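Local coordinates for protein pyruvate synthase subunit PorC (PDB 2RAA) that forms the gamma chain of the heterotetrameric pyruvate synthase, which oxidises pyruvate with coenzyme A to acetyl-CoA and carbon dioxide, reducing ferredoxin, at residues A[93-101]-A[116-127]; A[83-93]-A[103-114]. All coordinates share one frame; numbering follows the deposited sequence.

Contact 1. Residues A[93-101]-A[116-127]; sequences ETLLSPAIV and KDFEFVRKKTGF
Leu96 and Thr125 meet methyl to methyl, CD2 of Leu96 lying 3.6 Å from CG2 of Thr125, where the connection after strand 87-90 packs against helix 118-125. That helix is the middle element of a beta-alpha-beta crossover between strands 109-113 and 130-134, whereas the preceding parallel link, running through residues 93-101, has 3-10 turns and loop in its place. Around this pair, the other methyl of Leu96, CD1, reaches the Phe120 ring at CE2 (4.3 Å). Val101 forks over the end of the helix: its CG2 abuts CB of Thr125, and its CG1 comes within 3.6 Å of CD1 of Phe127. Backbone contacts are weaker, with CA of Pro98 making a C-H...O contact of 3.3 Å to Thr125 O. At the far end an ion pair closes the interface, NZ of Lys116 meeting OE2 of Glu93 on its syn side at 3.1 Å; the other carboxylate oxygen, OE1, accepts from Thr114 OG1. The Lys116 chain is extended, and its CD lies over one face of the Phe120 ring. Farther back, Asp117 caps the helix through Phe120 N. With chi1 at 61°, OG1 of Thr125 sits between the backbone N and the carbonyl carbon, where it donates to Val121 O (2.7 Å) and, in an ST turn, accepts from Phe127 N at 3.1 Å.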
loop_
_atom_site.group_PDB
_atom_site.type_symbol
_atom_site.label_atom_id
_atom_site.label_comp_id
_atom_site.label_asym_id
_atom_site.label_seq_id
_atom_site.Cartn_x
_atom_site.Cartn_y
_atom_site.Cartn_z
ATOM N N GLU A 93 -10.725 -3.900 3.485
ATOM C CA GLU A 93 -11.560 -3.006 4.343
ATOM C C GLU A 93 -12.065 -3.704 5.600
ATOM O O GLU A 93 -12.277 -3.114 6.648
ATOM C CB GLU A 93 -12.740 -2.401 3.564
ATOM C CG GLU A 93 -13.669 -3.407 2.891
ATOM C CD GLU A 93 -14.967 -2.779 2.380
ATOM O OE1 GLU A 93 -14.942 -1.928 1.421
ATOM O OE2 GLU A 93 -16.021 -3.173 2.949
ATOM N N THR A 94 -12.245 -4.994 5.442
ATOM C CA THR A 94 -12.678 -5.862 6.491
ATOM C C THR A 94 -11.845 -5.838 7.752
ATOM O O THR A 94 -12.340 -6.161 8.823
ATOM C CB THR A 94 -12.678 -7.240 5.940
ATOM O OG1 THR A 94 -14.023 -7.568 5.639
ATOM C CG2 THR A 94 -12.115 -8.184 6.897
ATOM N N LEU A 95 -10.585 -5.456 7.630
ATOM C CA LEU A 95 -9.684 -5.395 8.777
ATOM C C LEU A 95 -9.729 -4.040 9.517
ATOM O O LEU A 95 -9.041 -3.879 10.531
ATOM C CB LEU A 95 -8.255 -5.679 8.294
ATOM C CG LEU A 95 -8.055 -7.058 7.661
ATOM C CD1 LEU A 95 -6.739 -7.111 6.990
ATOM C CD2 LEU A 95 -8.170 -8.170 8.705
ATOM N N LEU A 96 -10.516 -3.079 9.022
ATOM C CA LEU A 96 -10.569 -1.753 9.616
ATOM C C LEU A 96 -11.088 -1.842 11.049
ATOM O O LEU A 96 -12.077 -2.520 11.316
ATOM C CB LEU A 96 -11.445 -0.800 8.797
ATOM C CG LEU A 96 -10.891 -0.159 7.509
ATOM C CD1 LEU A 96 -12.015 0.559 6.764
ATOM C CD2 LEU A 96 -9.726 0.820 7.769
ATOM N N SER A 97 -10.406 -1.147 11.956
ATOM C CA SER A 97 -10.693 -1.169 13.394
ATOM C C SER A 97 -9.776 -0.135 14.027
ATOM O O SER A 97 -8.760 0.224 13.440
ATOM C CB SER A 97 -10.387 -2.543 14.009
ATOM O OG SER A 97 -8.992 -2.749 14.204
ATOM N N PRO A 98 -10.102 0.328 15.238
ATOM C CA PRO A 98 -9.245 1.343 15.859
ATOM C C PRO A 98 -7.836 0.833 16.220
ATOM O O PRO A 98 -6.905 1.632 16.313
ATOM C CB PRO A 98 -10.036 1.745 17.111
ATOM C CG PRO A 98 -10.863 0.541 17.433
ATOM C CD PRO A 98 -11.236 -0.049 16.102
ATOM N N ALA A 99 -7.684 -0.480 16.412
ATOM C CA ALA A 99 -6.378 -1.090 16.673
ATOM C C ALA A 99 -5.440 -0.932 15.474
ATOM O O ALA A 99 -4.220 -0.827 15.625
ATOM C CB ALA A 99 -6.551 -2.567 16.988
ATOM N N ILE A 100 -6.034 -0.904 14.285
ATOM C CA ILE A 100 -5.293 -0.864 13.021
ATOM C C ILE A 100 -4.646 0.498 12.814
ATOM O O ILE A 100 -3.801 0.646 11.945
ATOM C CB ILE A 100 -6.246 -1.234 11.809
ATOM C CG1 ILE A 100 -5.672 -2.391 11.001
ATOM C CG2 ILE A 100 -6.627 -0.025 10.948
ATOM C CD1 ILE A 100 -5.702 -3.723 11.806
ATOM N N VAL A 101 -5.043 1.479 13.622
ATOM C CA VAL A 101 -4.591 2.859 13.484
ATOM C C VAL A 101 -3.702 3.306 14.665
ATOM O O VAL A 101 -3.315 4.471 14.776
ATOM C CB VAL A 101 -5.820 3.759 13.250
ATOM C CG1 VAL A 101 -5.583 5.176 13.721
ATOM C CG2 VAL A 101 -6.238 3.710 11.769
ATOM N N LYS A 116 -16.113 2.276 -0.195
ATOM C CA LYS A 116 -16.833 3.168 0.690
ATOM C C LYS A 116 -16.128 4.524 0.830
ATOM O O LYS A 116 -15.129 4.773 0.149
ATOM C CB LYS A 116 -17.080 2.454 2.004
ATOM C CG LYS A 116 -17.959 1.225 1.742
ATOM C CD LYS A 116 -18.189 0.355 2.949
ATOM C CE LYS A 116 -18.978 -0.899 2.566
ATOM N NZ LYS A 116 -18.794 -1.985 3.583
ATOM N N ASP A 117 -16.680 5.404 1.672
ATOM C CA ASP A 117 -16.242 6.815 1.767
ATOM C C ASP A 117 -15.479 7.114 3.037
ATOM O O ASP A 117 -15.405 6.275 3.948
ATOM C CB ASP A 117 -17.452 7.772 1.680
ATOM C CG ASP A 117 -18.431 7.611 2.852
ATOM O OD1 ASP A 117 -18.417 6.567 3.543
ATOM O OD2 ASP A 117 -19.236 8.526 3.077
ATOM N N PHE A 118 -14.951 8.336 3.103
ATOM C CA PHE A 118 -14.113 8.745 4.225
ATOM C C PHE A 118 -14.835 8.592 5.553
ATOM O O PHE A 118 -14.253 8.125 6.533
ATOM C CB PHE A 118 -13.618 10.183 4.061
ATOM C CG PHE A 118 -13.014 10.472 2.709
ATOM C CD1 PHE A 118 -11.869 9.824 2.295
ATOM C CD2 PHE A 118 -13.595 11.402 1.858
ATOM C CE1 PHE A 118 -11.317 10.084 1.049
ATOM C CE2 PHE A 118 -13.051 11.668 0.616
ATOM C CZ PHE A 118 -11.910 11.009 0.212
ATOM N N GLU A 119 -16.109 8.973 5.572
ATOM C CA GLU A 119 -16.940 8.903 6.775
ATOM C C GLU A 119 -17.050 7.478 7.315
ATOM O O GLU A 119 -16.979 7.269 8.520
ATOM C CB GLU A 119 -18.338 9.460 6.483
ATOM C CG GLU A 119 -19.186 9.718 7.713
ATOM C CD GLU A 119 -20.520 10.382 7.371
ATOM O OE1 GLU A 119 -21.128 10.015 6.327
ATOM O OE2 GLU A 119 -20.963 11.264 8.155
ATOM N N PHE A 120 -17.225 6.504 6.424
ATOM C CA PHE A 120 -17.282 5.098 6.834
ATOM C C PHE A 120 -15.978 4.655 7.495
ATOM O O PHE A 120 -15.979 4.000 8.543
ATOM C CB PHE A 120 -17.578 4.184 5.641
ATOM C CG PHE A 120 -17.423 2.731 5.959
ATOM C CD1 PHE A 120 -18.333 2.091 6.782
ATOM C CD2 PHE A 120 -16.347 2.007 5.468
ATOM C CE1 PHE A 120 -18.183 0.741 7.097
ATOM C CE2 PHE A 120 -16.188 0.664 5.771
ATOM C CZ PHE A 120 -17.106 0.025 6.581
ATOM N N VAL A 121 -14.870 5.023 6.859
ATOM C CA VAL A 121 -13.541 4.667 7.343
ATOM C C VAL A 121 -13.272 5.325 8.702
ATOM O O VAL A 121 -12.684 4.721 9.603
ATOM C CB VAL A 121 -12.447 5.094 6.332
ATOM C CG1 VAL A 121 -11.051 4.767 6.879
ATOM C CG2 VAL A 121 -12.683 4.430 4.972
ATOM N N ARG A 122 -13.714 6.570 8.827
ATOM C CA ARG A 122 -13.581 7.334 10.061
ATOM C C ARG A 122 -14.335 6.678 11.207
ATOM O O ARG A 122 -13.858 6.663 12.333
ATOM C CB ARG A 122 -14.135 8.732 9.842
ATOM C CG ARG A 122 -13.245 9.833 10.357
ATOM C CD ARG A 122 -13.304 11.030 9.417
ATOM N NE ARG A 122 -11.991 11.655 9.261
ATOM C CZ ARG A 122 -11.657 12.455 8.252
ATOM N NH1 ARG A 122 -12.537 12.738 7.285
ATOM N NH2 ARG A 122 -10.431 12.966 8.213
ATOM N N LYS A 123 -15.518 6.147 10.906
ATOM C CA LYS A 123 -16.366 5.488 11.903
ATOM C C LYS A 123 -15.707 4.219 12.385
ATOM O O LYS A 123 -15.640 3.974 13.587
ATOM C CB LYS A 123 -17.752 5.146 11.322
ATOM C CG LYS A 123 -18.746 4.524 12.323
ATOM N N LYS A 124 -15.226 3.419 11.439
ATOM C CA LYS A 124 -14.607 2.126 11.751
ATOM C C LYS A 124 -13.295 2.229 12.541
ATOM O O LYS A 124 -12.985 1.353 13.352
ATOM C CB LYS A 124 -14.388 1.321 10.455
ATOM C CG LYS A 124 -15.590 0.491 10.027
ATOM C CD LYS A 124 -15.591 -0.844 10.761
ATOM C CE LYS A 124 -16.876 -1.652 10.550
ATOM N NZ LYS A 124 -18.033 -1.120 11.338
ATOM N N THR A 125 -12.540 3.299 12.312
ATOM C CA THR A 125 -11.212 3.444 12.910
ATOM C C THR A 125 -11.115 4.492 14.015
ATOM O O THR A 125 -10.387 4.305 15.001
ATOM C CB THR A 125 -10.176 3.847 11.841
ATOM O OG1 THR A 125 -10.555 5.104 11.263
ATOM C CG2 THR A 125 -10.049 2.762 10.754
ATOM N N GLY A 126 -11.824 5.601 13.835
ATOM C CA GLY A 126 -11.736 6.737 14.753
ATOM C C GLY A 126 -10.545 7.623 14.399
ATOM O O GLY A 126 -10.042 8.396 15.232
ATOM N N PHE A 127 -10.094 7.512 13.155
ATOM C CA PHE A 127 -8.994 8.304 12.678
ATOM C C PHE A 127 -9.452 9.643 12.081
ATOM O O PHE A 127 -10.120 9.707 11.033
ATOM C CB PHE A 127 -8.182 7.518 11.641
ATOM C CG PHE A 127 -6.929 8.221 11.230
ATOM C CD1 PHE A 127 -5.903 8.404 12.149
ATOM C CD2 PHE A 127 -6.784 8.736 9.953
ATOM C CE1 PHE A 127 -4.751 9.083 11.797
ATOM C CE2 PHE A 127 -5.635 9.417 9.584
ATOM C CZ PHE A 127 -4.614 9.593 10.503
#

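Contact 2. Residues A[83-93]-A[103-114]; sequences ENPDVVVVIDE and GLSEDGILLVNT. With SO4 (sulfate ion), chain C.
Val88 faces Leu110 across two neighbouring parallel strands, 87-90 and 109-113, whose directions differ by 12°. The ladder shows the staggered bonding of a parallel pair: Val88 N donates to Ile109 O, Val88 O accepts from Leu111 N at 2.8 Å, and Val90 then repeats the pattern with Leu111 and Asn113. CD1 of Leu110 leans across the seam to CG1 of Val88 (3.9 Å), while CG2 of Val88 meets CD2 of Leu104. Where the ladder ends, the Asn113 side chain carries the pairing one residue further. Its CB passes 3.5 Å from Ile91 O, CG stands a little farther from that oxygen, and ND2 donates to it at 2.9 Å; Ile91 O lies in the Asn113 amide plane, although ND2 approaches from above the carbonyl plane. OD1 accepts from Ala136 N, and ND2 also bonds to Thr137 OG1, so both ends of the amide are held. Beyond it, Thr114 OG1 donates to Glu93 OE1 at 2.8 Å from above the carboxylate plane, and a water bridges Glu93 N to Asn113 O. Replacing Glu93 by an alanine is likely to leave the Thr114 hydroxyl without this acceptor and Lys116 without its ion-pair mate. At the opposite end, Glu83 N and Asn84 N hold a sulfate, probably from the crystallisation liquor. Strands 19-27 and 130-134 flank the pair in the sheet. Helix 150-161 packs on the face bearing Val87, Val89 and Ile109, and Val121 of helix 118-125 rests on Leu110 on the other.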
loop_
_atom_site.group_PDB
_atom_site.type_symbol
_atom_site.label_atom_id
_atom_site.label_comp_id
_atom_site.label_asym_id
_atom_site.label_seq_id
_atom_site.Cartn_x
_atom_site.Cartn_y
_atom_site.Cartn_z
ATOM N N GLU A 83 5.713 0.650 15.368
ATOM C CA GLU A 83 4.697 1.091 16.320
ATOM C C GLU A 83 4.212 2.504 15.996
ATOM O O GLU A 83 3.101 2.851 16.386
ATOM C CB GLU A 83 5.213 0.969 17.771
ATOM C CG GLU A 83 5.405 -0.506 18.204
ATOM C CD GLU A 83 6.653 -0.740 19.069
ATOM O OE1 GLU A 83 6.841 0.012 20.059
ATOM O OE2 GLU A 83 7.440 -1.682 18.758
ATOM N N ASN A 84 5.004 3.291 15.255
ATOM C CA ASN A 84 4.629 4.677 14.931
ATOM C C ASN A 84 4.742 5.056 13.466
ATOM O O ASN A 84 5.550 5.919 13.098
ATOM C CB ASN A 84 5.473 5.618 15.748
ATOM C CG ASN A 84 5.151 5.529 17.182
ATOM O OD1 ASN A 84 4.191 6.150 17.653
ATOM N ND2 ASN A 84 5.926 4.730 17.905
ATOM N N PRO A 85 3.876 4.469 12.635
ATOM C CA PRO A 85 3.982 4.668 11.202
ATOM C C PRO A 85 3.504 6.029 10.710
ATOM O O PRO A 85 2.588 6.624 11.263
ATOM C CB PRO A 85 3.074 3.586 10.649
ATOM C CG PRO A 85 2.023 3.454 11.675
ATOM C CD PRO A 85 2.736 3.610 12.983
ATOM N N ASP A 86 4.125 6.479 9.633
ATOM C CA ASP A 86 3.743 7.703 8.947
ATOM C C ASP A 86 2.517 7.451 8.082
ATOM O O ASP A 86 1.760 8.390 7.807
ATOM C CB ASP A 86 4.901 8.186 8.078
ATOM C CG ASP A 86 6.121 8.619 8.915
ATOM O OD1 ASP A 86 5.984 9.569 9.711
ATOM O OD2 ASP A 86 7.214 8.021 8.768
ATOM N N VAL A 87 2.313 6.184 7.694
ATOM C CA VAL A 87 1.193 5.802 6.837
ATOM C C VAL A 87 0.777 4.410 7.173
ATOM O O VAL A 87 1.619 3.565 7.385
ATOM C CB VAL A 87 1.587 5.776 5.313
ATOM C CG1 VAL A 87 0.416 5.353 4.429
ATOM C CG2 VAL A 87 2.103 7.172 4.860
ATOM N N VAL A 88 -0.528 4.184 7.229
ATOM C CA VAL A 88 -1.111 2.859 7.464
ATOM C C VAL A 88 -1.897 2.562 6.220
ATOM O O VAL A 88 -2.654 3.406 5.758
ATOM C CB VAL A 88 -2.016 2.816 8.752
ATOM C CG1 VAL A 88 -2.799 1.535 8.830
ATOM C CG2 VAL A 88 -1.147 2.978 10.030
ATOM N N VAL A 89 -1.697 1.358 5.683
ATOM C CA VAL A 89 -2.262 0.932 4.415
ATOM C C VAL A 89 -3.074 -0.308 4.698
ATOM O O VAL A 89 -2.557 -1.275 5.220
ATOM C CB VAL A 89 -1.161 0.574 3.389
ATOM C CG1 VAL A 89 -1.759 0.103 2.097
ATOM C CG2 VAL A 89 -0.241 1.750 3.149
ATOM N N VAL A 90 -4.363 -0.267 4.399
ATOM C CA VAL A 90 -5.249 -1.379 4.710
ATOM C C VAL A 90 -5.806 -1.878 3.388
ATOM O O VAL A 90 -6.642 -1.249 2.782
ATOM C CB VAL A 90 -6.358 -0.945 5.713
ATOM C CG1 VAL A 90 -7.372 -2.047 5.925
ATOM C CG2 VAL A 90 -5.718 -0.541 7.050
ATOM N N ILE A 91 -5.326 -3.020 2.938
ATOM C CA ILE A 91 -5.693 -3.500 1.633
ATOM C C ILE A 91 -6.937 -4.369 1.666
ATOM O O ILE A 91 -7.379 -4.844 0.598
ATOM C CB ILE A 91 -4.503 -4.233 0.911
ATOM C CG1 ILE A 91 -4.174 -5.580 1.536
ATOM C CG2 ILE A 91 -3.261 -3.342 0.881
ATOM C CD1 ILE A 91 -3.166 -6.341 0.734
ATOM N N ASP A 92 -7.494 -4.594 2.864
ATOM C CA ASP A 92 -8.775 -5.318 3.004
ATOM C C ASP A 92 -9.680 -4.582 3.982
ATOM O O ASP A 92 -9.434 -4.655 5.182
ATOM C CB ASP A 92 -8.522 -6.741 3.473
ATOM C CG ASP A 92 -9.805 -7.526 3.672
ATOM O OD1 ASP A 92 -10.908 -6.941 3.688
ATOM O OD2 ASP A 92 -9.706 -8.748 3.802
ATOM N N GLU A 93 -10.725 -3.900 3.485
ATOM C CA GLU A 93 -11.560 -3.006 4.343
ATOM C C GLU A 93 -12.065 -3.704 5.600
ATOM O O GLU A 93 -12.277 -3.114 6.648
ATOM C CB GLU A 93 -12.740 -2.401 3.564
ATOM C CG GLU A 93 -13.669 -3.407 2.891
ATOM C CD GLU A 93 -14.967 -2.779 2.380
ATOM O OE1 GLU A 93 -14.942 -1.928 1.421
ATOM O OE2 GLU A 93 -16.021 -3.173 2.949
ATOM N N GLY A 103 -0.649 4.255 16.820
ATOM C CA GLY A 103 0.636 4.874 16.489
ATOM C C GLY A 103 0.607 5.836 15.311
ATOM O O GLY A 103 1.603 6.524 15.036
ATOM N N LEU A 104 -0.536 5.910 14.627
ATOM C CA LEU A 104 -0.674 6.803 13.480
ATOM C C LEU A 104 -0.945 8.228 13.951
ATOM O O LEU A 104 -1.972 8.532 14.574
ATOM C CB LEU A 104 -1.770 6.317 12.508
ATOM C CG LEU A 104 -1.921 7.044 11.153
ATOM C CD1 LEU A 104 -0.631 7.065 10.305
ATOM C CD2 LEU A 104 -3.052 6.416 10.371
ATOM N N SER A 105 -0.001 9.098 13.644
ATOM C CA SER A 105 -0.132 10.505 13.966
ATOM C C SER A 105 -1.321 11.116 13.261
ATOM O O SER A 105 -1.925 10.497 12.396
ATOM C CB SER A 105 1.121 11.251 13.520
ATOM O OG SER A 105 0.900 12.640 13.494
ATOM N N GLU A 106 -1.628 12.351 13.628
ATOM C CA GLU A 106 -2.690 13.093 12.993
ATOM C C GLU A 106 -2.213 13.650 11.654
ATOM O O GLU A 106 -3.008 13.692 10.706
ATOM C CB GLU A 106 -3.223 14.199 13.917
ATOM C CG GLU A 106 -3.954 13.659 15.173
ATOM C CD GLU A 106 -5.354 13.103 14.880
ATOM O OE1 GLU A 106 -6.296 13.923 14.720
ATOM O OE2 GLU A 106 -5.510 11.853 14.852
ATOM N N ASP A 107 -0.934 14.047 11.541
ATOM C CA ASP A 107 -0.425 14.475 10.211
ATOM C C ASP A 107 -0.045 13.283 9.295
ATOM O O ASP A 107 0.520 13.491 8.233
ATOM C CB ASP A 107 0.612 15.673 10.206
ATOM C CG ASP A 107 1.848 15.480 11.116
ATOM O OD1 ASP A 107 2.324 14.338 11.284
ATOM O OD2 ASP A 107 2.378 16.508 11.634
ATOM N N GLY A 108 -0.434 12.062 9.680
ATOM C CA GLY A 108 -0.178 10.853 8.897
ATOM C C GLY A 108 -1.344 10.494 7.989
ATOM O O GLY A 108 -2.358 11.187 8.009
ATOM N N ILE A 109 -1.212 9.395 7.223
ATOM C CA ILE A 109 -2.214 8.995 6.231
ATOM C C ILE A 109 -2.736 7.612 6.472
ATOM O O ILE A 109 -1.993 6.702 6.763
ATOM C CB ILE A 109 -1.638 9.009 4.774
ATOM C CG1 ILE A 109 -1.228 10.432 4.389
ATOM C CG2 ILE A 109 -2.642 8.445 3.763
ATOM C CD1 ILE A 109 -0.674 10.581 2.981
ATOM N N LEU A 110 -4.036 7.456 6.319
ATOM C CA LEU A 110 -4.654 6.147 6.345
ATOM C C LEU A 110 -5.120 5.925 4.910
ATOM O O LEU A 110 -5.946 6.669 4.394
ATOM C CB LEU A 110 -5.794 6.101 7.341
ATOM C CG LEU A 110 -6.673 4.877 7.402
ATOM C CD1 LEU A 110 -5.870 3.586 7.575
ATOM C CD2 LEU A 110 -7.666 5.087 8.550
ATOM N N LEU A 111 -4.534 4.920 4.263
ATOM C CA LEU A 111 -4.834 4.596 2.875
ATOM C C LEU A 111 -5.573 3.255 2.888
ATOM O O LEU A 111 -5.117 2.305 3.554
ATOM C CB LEU A 111 -3.521 4.538 2.062
ATOM C CG LEU A 111 -3.603 3.967 0.635
ATOM C CD1 LEU A 111 -4.505 4.808 -0.267
ATOM C CD2 LEU A 111 -2.201 3.754 0.052
ATOM N N VAL A 112 -6.710 3.180 2.180
ATOM C CA VAL A 112 -7.596 2.004 2.228
ATOM C C VAL A 112 -8.129 1.599 0.858
ATOM O O VAL A 112 -8.439 2.431 0.022
ATOM C CB VAL A 112 -8.801 2.221 3.212
ATOM C CG1 VAL A 112 -9.537 0.913 3.505
ATOM C CG2 VAL A 112 -8.331 2.820 4.541
ATOM N N ASN A 113 -8.220 0.284 0.659
ATOM C CA ASN A 113 -8.778 -0.339 -0.542
ATOM C C ASN A 113 -10.222 -0.509 -0.188
ATOM O O ASN A 113 -10.585 -1.403 0.577
ATOM C CB ASN A 113 -8.149 -1.724 -0.802
ATOM C CG ASN A 113 -8.895 -2.532 -1.864
ATOM O OD1 ASN A 113 -9.455 -1.977 -2.793
ATOM N ND2 ASN A 113 -8.849 -3.861 -1.743
ATOM N N THR A 114 -11.054 0.369 -0.706
ATOM C CA THR A 114 -12.442 0.316 -0.348
ATOM C C THR A 114 -13.256 1.046 -1.342
ATOM O O THR A 114 -12.793 2.013 -1.927
ATOM C CB THR A 114 -12.683 0.986 1.019
ATOM O OG1 THR A 114 -14.027 0.726 1.444
ATOM C CG2 THR A 114 -12.403 2.513 0.966
HETATM S S SO4 C . 8.693 2.807 15.136
HETATM O O1 SO4 C . 8.809 3.549 16.385
HETATM O O2 SO4 C . 7.441 3.246 14.495
HETATM O O3 SO4 C . 9.853 3.147 14.314
HETATM O O4 SO4 C . 8.652 1.373 15.448
HETATM O O HOH W 1 -11.227 -4.022 0.806
#

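How the contacts relate
Contacts 1 and 2 interlock along the chain: residues 93-101 lie in the connection between the two strands paired in contact 2, and helix 118-125 follows the second of them. Their centres are about 10 Å apart, and contact 1 forms part of the layer over the sheet face carrying Val88 and Leu110. Packing joins them where Phe127 CE1 comes 3.5 Å from Leu104 CD2, and again where Ile100 O lies 3.4 Å from Val88 CG1. Glu93 belongs to both, one carboxylate oxygen serving each contact. The sulfate lies at the opposite end of the strand pair. The example illustrates how the connections that bring parallel strands side by side can also cover one face of the sheet.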